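Local coordinates for sensor protein (Geobacter sulfurreducens PCA, PDB 2R78) that is the PAS sensory domain of a hybrid histidine kinase that probably transfers a phosphoryl group from ATP to a protein histidine in two-component signalling, at residues Ile24-Ala29 / Lys108-Ala113; Ala73-Gly78 / Leu99-Leu104; Gly31-Val36 / Asp49-Leu54; Gly57-Gly62 / Arg85-Arg90. All blocks are in the same frame, centred on the assembly; numbering follows the deposited sequence.

Contact 1: residues Ile24-Ala29 / Lys108-Ala113; sequences IFIMDA and KILGIA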
loop_
_atom_site.group_PDB
_atom_site.type_symbol
_atom_site.label_atom_id
_atom_site.label_comp_id
_atom_site.label_asym_id
_atom_site.label_seq_id
_atom_site.Cartn_x
_atom_site.Cartn_y
_atom_site.Cartn_z
ATOM N N ILE B 24 5.935 -2.702 3.450
ATOM C CA ILE B 24 4.959 -3.789 3.584
ATOM C C ILE B 24 5.745 -5.054 3.899
ATOM O O ILE B 24 6.760 -5.327 3.269
ATOM C CB ILE B 24 4.094 -4.000 2.296
ATOM C CG1 ILE B 24 3.392 -2.709 1.865
ATOM C CG2 ILE B 24 3.089 -5.129 2.512
ATOM C CD1 ILE B 24 2.734 -2.776 0.470
ATOM N N PHE B 25 5.286 -5.799 4.895
ATOM C CA PHE B 25 5.914 -7.044 5.261
ATOM C C PHE B 25 4.850 -8.121 5.464
ATOM O O PHE B 25 3.684 -7.818 5.763
ATOM C CB PHE B 25 6.865 -6.898 6.473
ATOM C CG PHE B 25 6.210 -6.431 7.756
ATOM C CD1 PHE B 25 5.697 -7.341 8.668
ATOM C CD2 PHE B 25 6.158 -5.075 8.074
ATOM C CE1 PHE B 25 5.124 -6.897 9.868
ATOM C CE2 PHE B 25 5.588 -4.637 9.279
ATOM C CZ PHE B 25 5.056 -5.548 10.150
ATOM N N ILE B 26 5.253 -9.360 5.238
ATOM C CA ILE B 26 4.400 -10.505 5.535
ATOM C C ILE B 26 5.111 -11.338 6.557
ATOM O O ILE B 26 6.305 -11.547 6.400
ATOM C CB ILE B 26 4.161 -11.418 4.289
ATOM C CG1 ILE B 26 3.676 -10.602 3.076
ATOM C CG2 ILE B 26 3.167 -12.512 4.598
ATOM C CD1 ILE B 26 2.416 -9.787 3.274
HETATM N N MSE B 27 4.408 -11.797 7.598
HETATM C CA MSE B 27 5.015 -12.773 8.518
HETATM C C MSE B 27 4.059 -13.908 8.806
HETATM O O MSE B 27 2.866 -13.789 8.570
HETATM C CB MSE B 27 5.495 -12.128 9.816
HETATM C CG MSE B 27 4.447 -11.387 10.574
HETATM SE SE MSE B 27 5.297 -10.425 12.062
HETATM C CE MSE B 27 7.045 -10.088 11.373
ATOM N N ASP B 28 4.586 -15.033 9.270
ATOM C CA ASP B 28 3.698 -16.140 9.672
ATOM C C ASP B 28 3.192 -15.877 11.092
ATOM O O ASP B 28 3.573 -14.893 11.734
ATOM C CB ASP B 28 4.373 -17.534 9.505
ATOM C CG ASP B 28 5.567 -17.762 10.436
ATOM O OD1 ASP B 28 5.666 -17.051 11.459
ATOM O OD2 ASP B 28 6.395 -18.680 10.148
ATOM N N ALA B 29 2.301 -16.741 11.568
ATOM C CA ALA B 29 1.683 -16.552 12.860
ATOM C C ALA B 29 2.688 -16.662 14.003
ATOM O O ALA B 29 2.412 -16.214 15.102
ATOM C CB ALA B 29 0.507 -17.540 13.069
ATOM N N LYS B 108 -1.448 -16.063 7.930
ATOM C CA LYS B 108 -0.349 -15.121 7.865
ATOM C C LYS B 108 -0.805 -13.716 8.256
ATOM O O LYS B 108 -2.004 -13.437 8.416
ATOM C CB LYS B 108 0.292 -15.151 6.487
ATOM C CG LYS B 108 0.917 -16.526 6.180
ATOM C CD LYS B 108 1.316 -16.693 4.745
ATOM C CE LYS B 108 1.435 -18.154 4.341
ATOM N NZ LYS B 108 0.310 -19.037 4.812
ATOM N N ILE B 109 0.186 -12.850 8.441
ATOM C CA ILE B 109 -0.027 -11.495 8.905
ATOM C C ILE B 109 0.583 -10.498 7.911
ATOM O O ILE B 109 1.724 -10.646 7.520
ATOM C CB ILE B 109 0.579 -11.290 10.313
ATOM C CG1 ILE B 109 -0.139 -12.155 11.350
ATOM C CG2 ILE B 109 0.472 -9.823 10.715
ATOM C CD1 ILE B 109 0.718 -12.377 12.633
ATOM N N LEU B 110 -0.236 -9.516 7.505
ATOM C CA LEU B 110 0.189 -8.395 6.660
ATOM C C LEU B 110 0.558 -7.229 7.562
ATOM O O LEU B 110 -0.266 -6.753 8.323
ATOM C CB LEU B 110 -0.987 -7.924 5.786
ATOM C CG LEU B 110 -0.818 -6.650 4.929
ATOM C CD1 LEU B 110 0.069 -6.983 3.776
ATOM C CD2 LEU B 110 -2.158 -6.119 4.393
ATOM N N GLY B 111 1.767 -6.717 7.416
ATOM C CA GLY B 111 2.148 -5.510 8.119
ATOM C C GLY B 111 2.427 -4.360 7.170
ATOM O O GLY B 111 2.925 -4.560 6.052
ATOM N N ILE B 112 2.140 -3.152 7.632
ATOM C CA ILE B 112 2.485 -1.935 6.913
ATOM C C ILE B 112 3.285 -1.054 7.895
ATOM O O ILE B 112 2.928 -0.965 9.066
ATOM C CB ILE B 112 1.214 -1.187 6.461
ATOM C CG1 ILE B 112 0.335 -2.043 5.534
ATOM C CG2 ILE B 112 1.585 0.050 5.692
ATOM C CD1 ILE B 112 -1.109 -1.469 5.324
ATOM N N ALA B 113 4.374 -0.447 7.423
ATOM C CA ALA B 113 5.221 0.452 8.253
ATOM C C ALA B 113 5.258 1.797 7.548
ATOM O O ALA B 113 5.598 1.849 6.378
ATOM C CB ALA B 113 6.642 -0.110 8.379
#
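With chi1 at 61°, Phe25 carries its CG in the crowded position between its own backbone N and carbonyl carbon, and the ring swings across to the neighbouring strand and lies over Gly111. Gly111 CA sits above the middle of this ring, 3.6 Å from the Phe25 centroid and 14° off the ring normal, a CH-pi contact over the face. A CB on Gly111 would collide with Phe25 CZ, so this close approach calls for glycine. In place of Phe25, an alanine would take away the ring over Gly111 and would probably loosen the packing with Tyr33 and Trp56. Met27 also holds CG in the crowded position, and its selenium-bearing chain crosses Ile109 obliquely, Met27 CG lying 3.9 Å from Ile109 CB. On the other face of the sheet, Leu110 CD1 touches both Ile24 CG2 at 3.8 Å and Ile26 CD1 at 3.7 Å; Leu16, Phe8 and Ala15 of the second subunit pack on Ile24, Ile26 and Leu110 respectively. Two hydrogen-bonded pairs join the backbones. Phe25 O takes Gly111 N at 2.8 Å in the carbonyl plane, whereas Gly111 O receives Phe25 N from above its plane; Ile109 O takes Met27 N in plane, and Ile109 N comes nearly along the Met27 C=O axis. Antiparallel pairing of strands 23-27 and 109-115, first and last in the chain but adjacent in the sheet, closes the centre of the PAS fold.

Contact 2: residues Ala73-Gly78 / Leu99-Leu104; sequences ARIVGG and LSAHLL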
loop_
_atom_site.group_PDB
_atom_site.type_symbol
_atom_site.label_atom_id
_atom_site.label_comp_id
_atom_site.label_asym_id
_atom_site.label_seq_id
_atom_site.Cartn_x
_atom_site.Cartn_y
_atom_site.Cartn_z
ATOM N N ALA B 73 0.517 -12.427 19.802
ATOM C CA ALA B 73 -0.687 -13.096 20.334
ATOM C C ALA B 73 -1.944 -12.276 20.082
ATOM O O ALA B 73 -2.983 -12.837 19.698
ATOM C CB ALA B 73 -0.537 -13.410 21.825
ATOM N N ARG B 74 -1.872 -10.950 20.248
ATOM C CA ARG B 74 -3.051 -10.120 20.074
ATOM C C ARG B 74 -3.487 -10.127 18.605
ATOM O O ARG B 74 -4.693 -10.194 18.300
ATOM C CB ARG B 74 -2.793 -8.695 20.566
ATOM C CG ARG B 74 -2.639 -8.602 22.090
ATOM C CD ARG B 74 -2.590 -7.169 22.598
ATOM N NE ARG B 74 -1.297 -6.560 22.324
ATOM C CZ ARG B 74 -0.236 -6.544 23.153
ATOM N NH1 ARG B 74 0.862 -5.954 22.742
ATOM N NH2 ARG B 74 -0.276 -7.056 24.370
ATOM N N ILE B 75 -2.508 -10.077 17.702
ATOM C CA ILE B 75 -2.812 -10.056 16.276
ATOM C C ILE B 75 -3.464 -11.359 15.846
ATOM O O ILE B 75 -4.499 -11.335 15.179
ATOM C CB ILE B 75 -1.564 -9.806 15.407
ATOM C CG1 ILE B 75 -0.965 -8.430 15.694
ATOM C CG2 ILE B 75 -1.914 -9.967 13.894
ATOM C CD1 ILE B 75 0.490 -8.304 15.246
ATOM N N VAL B 76 -2.832 -12.462 16.223
ATOM C CA VAL B 76 -3.279 -13.816 15.915
ATOM C C VAL B 76 -4.672 -14.027 16.490
ATOM O O VAL B 76 -5.505 -14.720 15.886
ATOM C CB VAL B 76 -2.253 -14.845 16.447
ATOM C CG1 VAL B 76 -2.804 -16.263 16.506
ATOM C CG2 VAL B 76 -0.995 -14.784 15.597
ATOM N N GLY B 77 -4.938 -13.376 17.621
ATOM C CA GLY B 77 -6.244 -13.382 18.256
ATOM C C GLY B 77 -7.356 -12.536 17.659
ATOM O O GLY B 77 -8.481 -12.537 18.181
ATOM N N GLY B 78 -7.047 -11.787 16.599
ATOM C CA GLY B 78 -8.023 -11.017 15.846
ATOM C C GLY B 78 -8.086 -9.548 16.191
ATOM O O GLY B 78 -9.064 -8.869 15.867
ATOM N N LEU B 99 3.319 1.197 12.808
ATOM C CA LEU B 99 3.041 -0.128 12.289
ATOM C C LEU B 99 1.537 -0.410 12.323
ATOM O O LEU B 99 0.873 -0.109 13.310
ATOM C CB LEU B 99 3.764 -1.192 13.116
ATOM C CG LEU B 99 5.285 -1.149 13.229
ATOM C CD1 LEU B 99 5.755 -2.253 14.230
ATOM C CD2 LEU B 99 5.981 -1.309 11.884
ATOM N N SER B 100 1.042 -1.056 11.275
ATOM C CA SER B 100 -0.274 -1.665 11.267
ATOM C C SER B 100 -0.055 -3.134 10.931
ATOM O O SER B 100 0.853 -3.465 10.150
ATOM C CB SER B 100 -1.137 -0.961 10.230
ATOM O OG SER B 100 -1.232 0.414 10.624
ATOM N N ALA B 101 -0.789 -4.023 11.585
ATOM C CA ALA B 101 -0.670 -5.435 11.253
ATOM C C ALA B 101 -2.034 -6.064 11.324
ATOM O O ALA B 101 -2.789 -5.803 12.256
ATOM C CB ALA B 101 0.330 -6.139 12.166
ATOM N N HIS B 102 -2.352 -6.863 10.305
ATOM C CA HIS B 102 -3.661 -7.456 10.137
ATOM C C HIS B 102 -3.536 -8.946 9.828
ATOM O O HIS B 102 -2.750 -9.344 8.978
ATOM C CB HIS B 102 -4.404 -6.739 9.000
ATOM C CG HIS B 102 -4.838 -5.342 9.351
ATOM N ND1 HIS B 102 -4.056 -4.239 9.114
ATOM C CD2 HIS B 102 -5.967 -4.880 9.936
ATOM C CE1 HIS B 102 -4.682 -3.156 9.538
ATOM N NE2 HIS B 102 -5.854 -3.518 10.029
ATOM N N LEU B 103 -4.293 -9.764 10.548
ATOM C CA LEU B 103 -4.354 -11.191 10.272
ATOM C C LEU B 103 -5.043 -11.412 8.947
ATOM O O LEU B 103 -6.110 -10.840 8.711
ATOM C CB LEU B 103 -5.145 -11.897 11.369
ATOM C CG LEU B 103 -5.268 -13.401 11.299
ATOM C CD1 LEU B 103 -3.899 -14.085 11.437
ATOM C CD2 LEU B 103 -6.229 -13.800 12.399
ATOM N N LEU B 104 -4.399 -12.210 8.087
ATOM C CA LEU B 104 -4.970 -12.617 6.791
ATOM C C LEU B 104 -5.686 -13.967 6.901
ATOM O O LEU B 104 -5.439 -14.731 7.845
ATOM C CB LEU B 104 -3.880 -12.722 5.718
ATOM C CG LEU B 104 -3.100 -11.441 5.394
ATOM C CD1 LEU B 104 -1.885 -11.759 4.479
ATOM C CD2 LEU B 104 -3.983 -10.395 4.790
HETATM O O HOH W 1 -5.294 -9.149 13.578
#
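Ile75, near the end of helix 67-76, reaches toward the sheet. From its CB, the CG2 branch runs anti to the backbone N and comes within 4.1 Å of Leu103 N, alongside the backbone where His102 leads into Leu103. The other branch, CG1, is anti to the carbonyl carbon (chi1 -63°) and nearly extended beyond that, with chi2 at 160°, so that the tip, CD1, comes to rest 3.8 Å from Ala101 CB. The small methyl of Ala101 lets the helix side chain approach the strand closely, and Leu81 and Ile109 on the flanking strands also touch Ile75. This is the PAS arrangement of a helix laid across the antiparallel sheet, here over strands 81-88, 94-103 and 109-115. Farther along the strand, Leu103 holds CG anti to its backbone N and extends alongside the helix end, its CD2 reaching Val76 O at 3.7 Å. Its CB lies 3.9 Å from Ile75 O. No direct hydrogen bond joins the two segments; instead a water donates to Ile75 O at 2.8 Å and accepts from Leu103 N at 3.2 Å, bridging helix and strand through their backbones. Ile75 O also receives Gly78 N at 3.0 Å, at a Schellman motif in which Gly78 takes the positive phi of 99° that calls for glycine.

Contact 3: residues Gly31-Val36 / Asp49-Leu54; sequences GHYLDV and DEFLAL. With ACT (acetate ion), chain G.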
loop_
_atom_site.group_PDB
_atom_site.type_symbol
_atom_site.label_atom_id
_atom_site.label_comp_id
_atom_site.label_asym_id
_atom_site.label_seq_id
_atom_site.Cartn_x
_atom_site.Cartn_y
_atom_site.Cartn_z
ATOM N N GLY B 31 5.711 -15.233 13.885
ATOM C CA GLY B 31 6.563 -14.049 13.829
ATOM C C GLY B 31 7.774 -14.106 12.932
ATOM O O GLY B 31 8.613 -13.205 12.954
ATOM N N HIS B 32 7.867 -15.152 12.111
ATOM C CA HIS B 32 8.943 -15.260 11.145
ATOM C C HIS B 32 8.598 -14.409 9.927
ATOM O O HIS B 32 7.510 -14.567 9.339
ATOM C CB HIS B 32 9.123 -16.700 10.691
ATOM C CG HIS B 32 9.303 -17.680 11.807
ATOM N ND1 HIS B 32 10.319 -17.581 12.727
ATOM C CD2 HIS B 32 8.601 -18.794 12.136
ATOM C CE1 HIS B 32 10.242 -18.593 13.579
ATOM N NE2 HIS B 32 9.207 -19.342 13.244
ATOM N N TYR B 33 9.494 -13.499 9.568
ATOM C CA TYR B 33 9.298 -12.691 8.364
ATOM C C TYR B 33 9.390 -13.591 7.120
ATOM O O TYR B 33 10.335 -14.366 6.977
ATOM C CB TYR B 33 10.269 -11.526 8.305
ATOM C CG TYR B 33 9.918 -10.366 9.229
ATOM C CD1 TYR B 33 8.921 -9.462 8.901
ATOM C CD2 TYR B 33 10.595 -10.150 10.407
ATOM C CE1 TYR B 33 8.629 -8.369 9.727
ATOM C CE2 TYR B 33 10.277 -9.056 11.261
ATOM C CZ TYR B 33 9.326 -8.167 10.903
ATOM O OH TYR B 33 8.978 -7.068 11.690
ATOM N N LEU B 34 8.372 -13.478 6.258
ATOM C CA LEU B 34 8.221 -14.293 5.025
ATOM C C LEU B 34 8.478 -13.490 3.731
ATOM O O LEU B 34 9.001 -14.035 2.720
ATOM C CB LEU B 34 6.815 -14.882 4.947
ATOM C CG LEU B 34 6.307 -15.850 6.035
ATOM C CD1 LEU B 34 4.942 -16.324 5.719
ATOM C CD2 LEU B 34 7.242 -17.035 6.196
ATOM N N ASP B 35 8.113 -12.215 3.744
ATOM C CA ASP B 35 8.439 -11.333 2.622
ATOM C C ASP B 35 8.478 -9.893 3.099
ATOM O O ASP B 35 7.901 -9.564 4.161
ATOM C CB ASP B 35 7.423 -11.510 1.488
ATOM C CG ASP B 35 7.977 -11.178 0.109
ATOM O OD1 ASP B 35 9.132 -10.655 -0.003
ATOM O OD2 ASP B 35 7.221 -11.436 -0.881
ATOM N N VAL B 36 9.182 -9.057 2.339
ATOM C CA VAL B 36 9.370 -7.633 2.640
ATOM C C VAL B 36 9.533 -6.878 1.338
ATOM O O VAL B 36 10.186 -7.358 0.404
ATOM C CB VAL B 36 10.610 -7.319 3.533
ATOM C CG1 VAL B 36 10.359 -7.821 4.930
ATOM C CG2 VAL B 36 11.899 -7.873 2.907
ATOM N N ASP B 49 16.944 -10.884 1.706
ATOM C CA ASP B 49 17.405 -12.113 2.363
ATOM C C ASP B 49 17.826 -11.920 3.812
ATOM O O ASP B 49 17.619 -12.791 4.643
ATOM C CB ASP B 49 18.574 -12.717 1.566
ATOM C CG ASP B 49 18.154 -13.122 0.180
ATOM O OD1 ASP B 49 16.940 -13.393 -0.002
ATOM O OD2 ASP B 49 19.021 -13.149 -0.730
ATOM N N GLU B 50 18.395 -10.764 4.093
ATOM C CA GLU B 50 18.827 -10.409 5.446
ATOM C C GLU B 50 17.639 -10.135 6.341
ATOM O O GLU B 50 17.580 -10.584 7.488
ATOM C CB GLU B 50 19.702 -9.184 5.379
ATOM C CG GLU B 50 21.000 -9.487 4.704
ATOM C CD GLU B 50 21.863 -8.280 4.535
ATOM O OE1 GLU B 50 21.344 -7.164 4.253
ATOM O OE2 GLU B 50 23.086 -8.455 4.691
ATOM N N PHE B 51 16.669 -9.420 5.782
ATOM C CA PHE B 51 15.440 -9.170 6.503
ATOM C C PHE B 51 14.716 -10.479 6.824
ATOM O O PHE B 51 14.182 -10.645 7.918
ATOM C CB PHE B 51 14.542 -8.216 5.715
ATOM C CG PHE B 51 13.626 -7.440 6.569
ATOM C CD1 PHE B 51 13.821 -6.089 6.780
ATOM C CD2 PHE B 51 12.554 -8.054 7.163
ATOM C CE1 PHE B 51 12.962 -5.370 7.593
ATOM C CE2 PHE B 51 11.682 -7.324 7.967
ATOM C CZ PHE B 51 11.893 -5.996 8.171
ATOM N N LEU B 52 14.743 -11.440 5.894
ATOM C CA LEU B 52 14.046 -12.698 6.090
ATOM C C LEU B 52 14.720 -13.674 7.074
ATOM O O LEU B 52 14.200 -14.759 7.330
ATOM C CB LEU B 52 13.794 -13.368 4.719
ATOM C CG LEU B 52 12.841 -12.561 3.815
ATOM C CD1 LEU B 52 12.645 -13.259 2.470
ATOM C CD2 LEU B 52 11.484 -12.287 4.458
ATOM N N ALA B 53 15.844 -13.268 7.646
ATOM C CA ALA B 53 16.431 -14.015 8.759
ATOM C C ALA B 53 15.936 -13.474 10.099
ATOM O O ALA B 53 16.236 -14.048 11.156
ATOM C CB ALA B 53 17.945 -13.955 8.692
ATOM N N LEU B 54 15.174 -12.383 10.055
ATOM C CA LEU B 54 14.673 -11.740 11.276
ATOM C C LEU B 54 13.338 -12.318 11.725
ATOM O O LEU B 54 12.502 -12.817 10.930
ATOM C CB LEU B 54 14.522 -10.227 11.082
ATOM C CG LEU B 54 15.743 -9.315 10.883
ATOM C CD1 LEU B 54 15.350 -7.935 10.403
ATOM C CD2 LEU B 54 16.537 -9.192 12.185
HETATM C C ACT G . 9.773 -5.569 14.850
HETATM O O ACT G . 10.007 -6.583 14.142
HETATM O OXT ACT G . 10.407 -5.498 15.947
HETATM C CH3 ACT G . 8.776 -4.510 14.406
#
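Strand 33-36, an outermost strand of the PAS sheet within the chain, meets the end of the short helix 48-51 and the type I turn from Phe51 to Leu54, beside a bound acetate. Tyr33 and Phe51 form a T-shaped pair with centroids 4.9 Å apart and planes at 83°. The edge of Phe51 is the one presented: its CE2 stands over the centre of the Tyr33 ring, 3.6 Å from Tyr33 CD1. Phe51 is itself sandwiched, with Leu54 CD1 over one face and Val36 on the opposite one. Leu52 CD2 lies 3.3 Å from Leu34 C, at the classic beta bulge where Leu34 and Asp35 both face Ile26. Leu54 O lies at the edge of the Tyr33 ring and accepts a weak hydrogen bond from Tyr33 N at 3.4 Å. At the far end of the ring, Tyr33 OH donates to the acetate O at 2.7 Å, an anion also held by Ser60 OG and Gly57 N. The phenol thus has its ring packed by Phe51 and Leu54 and its hydroxyl turned to an anion, which suggests a pocket able to take a small carboxylate, although this acetate probably came from the crystallisation liquor.

Contact 4: residues Gly57-Gly62 / Arg85-Arg90; sequences GVLSRG and RTVWTR. With ACT (acetate ion), chain G.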
loop_
_atom_site.group_PDB
_atom_site.type_symbol
_atom_site.label_atom_id
_atom_site.label_comp_id
_atom_site.label_asym_id
_atom_site.label_seq_id
_atom_site.Cartn_x
_atom_site.Cartn_y
_atom_site.Cartn_z
ATOM N N GLY B 57 10.104 -8.496 16.450
ATOM C CA GLY B 57 10.560 -7.975 17.732
ATOM C C GLY B 57 12.057 -7.622 17.838
ATOM O O GLY B 57 12.465 -6.794 18.617
ATOM N N VAL B 58 12.860 -8.234 16.998
ATOM C CA VAL B 58 14.299 -8.016 17.043
ATOM C C VAL B 58 14.644 -6.567 16.660
ATOM O O VAL B 58 15.352 -5.880 17.383
ATOM C CB VAL B 58 14.979 -9.007 16.084
ATOM C CG1 VAL B 58 16.473 -8.671 15.928
ATOM C CG2 VAL B 58 14.761 -10.461 16.588
ATOM N N LEU B 59 14.072 -6.074 15.557
ATOM C CA LEU B 59 14.403 -4.723 15.101
ATOM C C LEU B 59 13.965 -3.691 16.117
ATOM O O LEU B 59 14.639 -2.695 16.284
ATOM C CB LEU B 59 13.740 -4.361 13.770
ATOM C CG LEU B 59 14.429 -4.985 12.555
ATOM C CD1 LEU B 59 13.513 -4.906 11.352
ATOM C CD2 LEU B 59 15.725 -4.267 12.261
ATOM N N SER B 60 12.795 -3.886 16.733
ATOM C CA SER B 60 12.265 -2.878 17.678
ATOM C C SER B 60 12.599 -3.169 19.160
ATOM O O SER B 60 12.039 -2.549 20.093
ATOM C CB SER B 60 10.753 -2.710 17.485
ATOM O OG SER B 60 10.001 -3.811 17.949
ATOM N N ARG B 61 13.538 -4.095 19.374
ATOM C CA ARG B 61 13.965 -4.438 20.745
ATOM C C ARG B 61 12.761 -4.798 21.649
ATOM O O ARG B 61 12.594 -4.238 22.741
ATOM C CB ARG B 61 14.808 -3.337 21.321
ATOM C CG ARG B 61 16.108 -3.173 20.591
ATOM C CD ARG B 61 17.031 -2.148 21.256
ATOM N NE ARG B 61 18.275 -2.101 20.491
ATOM C CZ ARG B 61 19.159 -1.099 20.519
ATOM N NH1 ARG B 61 19.003 -0.052 21.320
ATOM N NH2 ARG B 61 20.228 -1.167 19.736
ATOM N N GLY B 62 11.935 -5.714 21.155
ATOM C CA GLY B 62 10.737 -6.185 21.874
ATOM C C GLY B 62 10.813 -7.605 22.347
ATOM O O GLY B 62 9.798 -8.149 22.772
ATOM N N ARG B 85 6.592 2.031 16.667
ATOM C CA ARG B 85 7.756 1.356 17.183
ATOM C C ARG B 85 9.031 2.025 16.683
ATOM O O ARG B 85 9.104 2.418 15.534
ATOM C CB ARG B 85 7.763 -0.107 16.743
ATOM C CG ARG B 85 6.659 -0.887 17.356
ATOM C CD ARG B 85 6.837 -1.064 18.823
ATOM N NE ARG B 85 7.896 -2.006 19.225
ATOM C CZ ARG B 85 8.215 -2.248 20.491
ATOM N NH1 ARG B 85 7.562 -1.618 21.490
ATOM N NH2 ARG B 85 9.153 -3.117 20.793
ATOM N N THR B 86 10.003 2.167 17.570
ATOM C CA THR B 86 11.366 2.553 17.182
ATOM C C THR B 86 12.125 1.304 16.720
ATOM O O THR B 86 11.973 0.226 17.326
ATOM C CB THR B 86 12.108 3.223 18.343
ATOM O OG1 THR B 86 11.403 4.411 18.757
ATOM C CG2 THR B 86 13.534 3.565 17.930
ATOM N N VAL B 87 12.844 1.451 15.605
ATOM C CA VAL B 87 13.643 0.366 15.019
ATOM C C VAL B 87 15.109 0.772 15.115
ATOM O O VAL B 87 15.444 1.930 14.863
ATOM C CB VAL B 87 13.189 0.112 13.547
ATOM C CG1 VAL B 87 14.211 -0.666 12.728
ATOM C CG2 VAL B 87 11.830 -0.599 13.563
ATOM N N TRP B 88 15.951 -0.194 15.507
ATOM C CA TRP B 88 17.395 -0.028 15.605
ATOM C C TRP B 88 17.991 -1.077 14.675
ATOM O O TRP B 88 17.879 -2.283 14.918
ATOM C CB TRP B 88 17.912 -0.284 17.006
ATOM C CG TRP B 88 17.577 0.721 18.031
ATOM C CD1 TRP B 88 18.341 1.785 18.422
ATOM C CD2 TRP B 88 16.404 0.753 18.836
ATOM N NE1 TRP B 88 17.717 2.457 19.446
ATOM C CE2 TRP B 88 16.523 1.841 19.710
ATOM C CE3 TRP B 88 15.272 -0.048 18.924
ATOM C CZ2 TRP B 88 15.543 2.142 20.647
ATOM C CZ3 TRP B 88 14.302 0.252 19.856
ATOM C CH2 TRP B 88 14.433 1.331 20.693
ATOM N N THR B 89 18.610 -0.593 13.603
ATOM C CA THR B 89 19.207 -1.484 12.630
ATOM C C THR B 89 20.639 -1.924 12.996
ATOM O O THR B 89 21.289 -1.387 13.904
ATOM C CB THR B 89 19.265 -0.843 11.270
ATOM O OG1 THR B 89 20.284 0.150 11.259
ATOM C CG2 THR B 89 17.917 -0.219 10.903
ATOM N N ARG B 90 21.116 -2.938 12.281
ATOM C CA ARG B 90 22.380 -3.574 12.669
ATOM C C ARG B 90 23.582 -2.646 12.406
ATOM O O ARG B 90 24.681 -2.853 12.957
ATOM C CB ARG B 90 22.550 -4.902 11.931
ATOM C CG ARG B 90 22.681 -4.706 10.463
ATOM C CD ARG B 90 22.918 -5.979 9.720
ATOM N NE ARG B 90 23.254 -5.610 8.351
ATOM C CZ ARG B 90 22.571 -5.986 7.274
ATOM N NH1 ARG B 90 22.956 -5.554 6.077
ATOM N NH2 ARG B 90 21.528 -6.795 7.386
HETATM C C ACT G . 9.773 -5.569 14.850
HETATM O O ACT G . 10.007 -6.583 14.142
HETATM O OXT ACT G . 10.407 -5.498 15.947
HETATM C CH3 ACT G . 8.776 -4.510 14.406
HETATM O O HOH W 2 17.449 -4.075 17.106
HETATM O O HOH W 3 9.866 -3.754 23.856
#
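Ser60 OG lies at the centre of the polar contacts. It donates to the acetate OXT at 2.6 Å and accepts from Arg85, whose NH2 reaches Ser60 OG at 3.0 Å within the guanidinium plane, while Arg85 NE adds a weak bond to the same oxygen. The backbone supplies further donors: Ser60 N meets acetate OXT, and Gly57 N points almost straight at acetate O, 3.0 Å away. Arg85 reaches the serine by bending at chi2 (-68°) and chi3 (-73°), and it makes a cation-pi contact with Trp67. Next to this site, Arg61 stretches from CG to NE over Trp88, its guanidinium flat on the indole with planes at 8°. Arg61 CZ stands 3.6 Å from the centroid of the five-membered ring, and Arg61 CD makes a CH-pi contact with the six-membered one. Thr86 CG2 touches the opposite face of the indole toward its rim. An alanine in place of Trp88 would remove the surface against which the Arg61 guanidinium lies and would probably leave that chain less firmly held. Farther out, Trp88 N donates to Leu59 O at 2.9 Å in the carbonyl plane, and Leu59 CB packs on Val87 CG1 at 3.9 Å. The type I turn from Val58 to Arg61 and the bond from Gly62 N to Gly57 O shape the loop that presents these donors against strand 81-88, outermost in the chain's PAS sheet. With amide and hydroxyl donors around the carboxylate and the Arg85 charge close by, the site is likely to favour an anion, though this acetate probably came from the crystallisation liquor.

Following the chain, strand 23-27 opens contact 1, which closes only when strand 109-115 returns beside it; the other three contacts are nested within that long loop. Contact 3 closes first, across helix 38-44, tying outermost strand 33-36 to the end of helix 48-51. Contacts 4 and 2 then cross: 57-62 precedes 73-78, and 85-90 precedes 99-104, so the connecting loop and helix 67-76 are fastened to neighbouring strands of the same sheet. Contacts 1 and 2 lie on the neighbouring strands 109-115 and 94-103, and contacts 1 and 3 on 23-27 and 33-36. Contacts 3 and 4 meet through the Glu50-Arg90 salt bridge and at the same acetate.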